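Local coordinates for phosphodiesterase (Salpingoeca rosetta, PDB 7CJ3), which belongs to the bacteriorhodopsin-like family and is represented here by its helical transmembrane domain, which holds a bound retinal, at residues Asn113-Val118 with Val126-Tyr131. Residues are numbered along the deposited sequence; the frame is centred on the assembly and turned at random.
With OLC ((2R)-2,3-dihydroxypropyl (9Z)-octadec-9-enoate), chain M.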
loop_
_atom_site.group_PDB
_atom_site.type_symbol
_atom_site.label_atom_id
_atom_site.label_comp_id
_atom_site.label_asym_id
_atom_site.label_seq_id
_atom_site.Cartn_x
_atom_site.Cartn_y
_atom_site.Cartn_z
ATOM N N ASN B 113 -23.958 2.604 0.047
ATOM C CA ASN B 113 -24.911 1.965 0.997
ATOM C C ASN B 113 -25.124 0.521 0.529
ATOM O O ASN B 113 -25.794 0.325 -0.527
ATOM C CB ASN B 113 -26.233 2.727 1.081
ATOM C CG ASN B 113 -26.032 4.166 1.480
ATOM O OD1 ASN B 113 -25.706 4.464 2.615
ATOM N ND2 ASN B 113 -26.178 5.077 0.539
ATOM N N LEU B 114 -24.535 -0.429 1.268
ATOM C CA LEU B 114 -24.593 -1.877 0.960
ATOM C C LEU B 114 -25.349 -2.595 2.083
ATOM O O LEU B 114 -25.097 -2.327 3.259
ATOM C CB LEU B 114 -23.181 -2.430 0.769
ATOM C CG LEU B 114 -22.368 -1.809 -0.364
ATOM C CD1 LEU B 114 -20.951 -2.376 -0.368
ATOM C CD2 LEU B 114 -23.023 -2.052 -1.714
ATOM N N TYR B 115 -26.278 -3.461 1.687
ATOM C CA TYR B 115 -27.015 -4.407 2.555
ATOM C C TYR B 115 -25.993 -5.211 3.352
ATOM O O TYR B 115 -24.955 -5.653 2.780
ATOM C CB TYR B 115 -27.887 -5.347 1.720
ATOM C CG TYR B 115 -28.624 -6.369 2.536
ATOM C CD1 TYR B 115 -29.487 -5.979 3.546
ATOM C CD2 TYR B 115 -28.432 -7.715 2.313
ATOM C CE1 TYR B 115 -30.174 -6.911 4.301
ATOM C CE2 TYR B 115 -29.110 -8.671 3.052
ATOM C CZ TYR B 115 -29.992 -8.265 4.037
ATOM O OH TYR B 115 -30.669 -9.209 4.752
ATOM N N PHE B 116 -26.292 -5.377 4.644
ATOM C CA PHE B 116 -25.429 -6.029 5.665
ATOM C C PHE B 116 -26.323 -6.717 6.702
ATOM O O PHE B 116 -27.505 -6.349 6.850
ATOM C CB PHE B 116 -24.486 -4.995 6.291
ATOM C CG PHE B 116 -25.163 -3.939 7.121
ATOM C CD1 PHE B 116 -25.589 -2.762 6.549
ATOM C CD2 PHE B 116 -25.366 -4.120 8.485
ATOM C CE1 PHE B 116 -26.165 -1.759 7.326
ATOM C CE2 PHE B 116 -25.967 -3.138 9.258
ATOM C CZ PHE B 116 -26.364 -1.954 8.675
ATOM N N LEU B 117 -25.761 -7.709 7.386
ATOM C CA LEU B 117 -26.452 -8.460 8.462
ATOM C C LEU B 117 -26.044 -7.836 9.787
ATOM O O LEU B 117 -25.018 -7.144 9.809
ATOM C CB LEU B 117 -26.079 -9.945 8.365
ATOM C CG LEU B 117 -26.864 -10.771 7.332
ATOM C CD1 LEU B 117 -27.285 -9.955 6.129
ATOM C CD2 LEU B 117 -26.062 -11.977 6.865
ATOM N N VAL B 118 -26.857 -8.029 10.823
ATOM C CA VAL B 118 -26.513 -7.695 12.236
ATOM C C VAL B 118 -26.285 -9.028 12.959
ATOM O O VAL B 118 -27.174 -9.919 12.841
ATOM C CB VAL B 118 -27.620 -6.829 12.862
ATOM C CG1 VAL B 118 -27.310 -6.435 14.276
ATOM C CG2 VAL B 118 -27.868 -5.591 12.023
ATOM N N VAL B 126 -22.272 -7.371 9.705
ATOM C CA VAL B 126 -21.625 -8.458 8.935
ATOM C C VAL B 126 -21.577 -8.010 7.471
ATOM O O VAL B 126 -22.617 -8.015 6.798
ATOM C CB VAL B 126 -22.419 -9.768 9.090
ATOM C CG1 VAL B 126 -21.685 -10.968 8.497
ATOM C CG2 VAL B 126 -22.779 -10.017 10.535
ATOM N N TRP B 127 -20.397 -7.622 6.995
ATOM C CA TRP B 127 -20.199 -7.057 5.641
ATOM C C TRP B 127 -20.172 -8.213 4.644
ATOM O O TRP B 127 -19.100 -8.906 4.551
ATOM C CB TRP B 127 -18.908 -6.261 5.592
ATOM C CG TRP B 127 -18.832 -5.097 6.531
ATOM C CD1 TRP B 127 -17.812 -4.824 7.402
ATOM C CD2 TRP B 127 -19.748 -3.992 6.641
ATOM N NE1 TRP B 127 -18.036 -3.640 8.048
ATOM C CE2 TRP B 127 -19.220 -3.112 7.614
ATOM C CE3 TRP B 127 -20.946 -3.643 6.007
ATOM C CZ2 TRP B 127 -19.861 -1.924 7.978
ATOM C CZ3 TRP B 127 -21.581 -2.476 6.383
ATOM C CH2 TRP B 127 -21.041 -1.615 7.338
ATOM N N LEU B 128 -21.282 -8.399 3.907
ATOM C CA LEU B 128 -21.435 -9.491 2.910
ATOM C C LEU B 128 -20.497 -9.248 1.716
ATOM O O LEU B 128 -20.088 -10.220 1.024
ATOM C CB LEU B 128 -22.905 -9.503 2.500
ATOM C CG LEU B 128 -23.861 -10.003 3.594
ATOM C CD1 LEU B 128 -25.307 -9.583 3.316
ATOM C CD2 LEU B 128 -23.753 -11.520 3.736
ATOM N N MET B 129 -20.122 -7.990 1.499
ATOM C CA MET B 129 -19.179 -7.591 0.416
ATOM C C MET B 129 -17.768 -8.120 0.724
ATOM O O MET B 129 -17.160 -8.712 -0.182
ATOM C CB MET B 129 -19.161 -6.072 0.219
ATOM C CG MET B 129 -18.292 -5.620 -0.941
ATOM S SD MET B 129 -18.871 -6.124 -2.574
ATOM C CE MET B 129 -19.979 -4.744 -2.862
ATOM N N ARG B 130 -17.285 -7.979 1.959
ATOM C CA ARG B 130 -15.984 -8.581 2.358
ATOM C C ARG B 130 -16.059 -10.098 2.144
ATOM O O ARG B 130 -15.170 -10.626 1.437
ATOM C CB ARG B 130 -15.558 -8.223 3.776
ATOM C CG ARG B 130 -14.126 -8.652 4.085
ATOM C CD ARG B 130 -13.544 -7.947 5.310
ATOM N NE ARG B 130 -14.470 -7.975 6.435
ATOM C CZ ARG B 130 -14.562 -7.036 7.380
ATOM N NH1 ARG B 130 -13.739 -5.988 7.397
ATOM N NH2 ARG B 130 -15.463 -7.161 8.333
ATOM N N TYR B 131 -17.096 -10.759 2.664
ATOM C CA TYR B 131 -17.296 -12.221 2.473
ATOM C C TYR B 131 -17.342 -12.546 0.966
ATOM O O TYR B 131 -16.636 -13.492 0.549
ATOM C CB TYR B 131 -18.527 -12.708 3.250
ATOM C CG TYR B 131 -18.284 -12.966 4.717
ATOM C CD1 TYR B 131 -17.560 -14.089 5.147
ATOM C CD2 TYR B 131 -18.798 -12.122 5.692
ATOM C CE1 TYR B 131 -17.333 -14.345 6.491
ATOM C CE2 TYR B 131 -18.595 -12.369 7.045
ATOM C CZ TYR B 131 -17.860 -13.481 7.449
ATOM O OH TYR B 131 -17.667 -13.725 8.787
HETATM C C10 OLC M . -22.645 -13.663 -0.758
HETATM C C9 OLC M . -21.739 -14.132 0.082
HETATM C C11 OLC M . -23.945 -12.960 -0.331
HETATM C C8 OLC M . -21.948 -13.970 1.563
HETATM C C16 OLC M . -28.409 -10.558 0.167
HETATM C C12 OLC M . -24.987 -12.850 -1.485
HETATM C C7 OLC M . -21.887 -15.307 2.286
HETATM C C15 OLC M . -28.069 -10.447 -1.347
HETATM C C13 OLC M . -25.701 -11.481 -1.682
HETATM C C6 OLC M . -22.962 -16.320 1.857
HETATM C C14 OLC M . -27.212 -11.580 -1.967
HETATM C C5 OLC M . -23.705 -16.962 3.038
HETATM C C4 OLC M . -24.846 -16.082 3.545
HETATM C C3 OLC M . -25.432 -16.720 4.786
HETATM O O HOH W 1 -21.589 -5.718 2.875
#
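A short two-stranded antiparallel hairpin, set between the transmembrane helices 86-111 and 128-149 of this rhodopsin-like domain, pairs Leu117 with Val126. The pair is hydrogen-bonded in both directions. Val126 N reaches Leu117 O at 2.8 Å from above the carbonyl plane, and Leu117 N reaches Val126 O at 3.2 Å. Both bonds are nearly straight, with N-H...O angles near 165°. Leu117 and Val126 share one face, where their CB atoms lie 3.7 Å apart. Leu128 packs against Leu117: its CD1 meets Leu117 CD1 at 3.5 Å and also touches CD2 of Tyr115. Its other branch, CD2, meets the OLC chain, whose C16 lies at the Tyr115 ring edge. Phe116 and Trp127 run side by side in the same direction, with ring planes at 59°. Phe116 CG sits between backbone N and carbonyl carbon (chi1 67°), which brings the ring beside the indole. Next to the helix start, a water accepts from Met129 N at 3.0 Å and donates weakly to Tyr115 O. Beyond it, Leu114 CD1 touches Met129 CE. Leu114 and Met129 also pack on helix 17-41. Phe116 and Trp127 rest on Val51 of helix 45-54, while Tyr131, on helix 128-149, touches retinal.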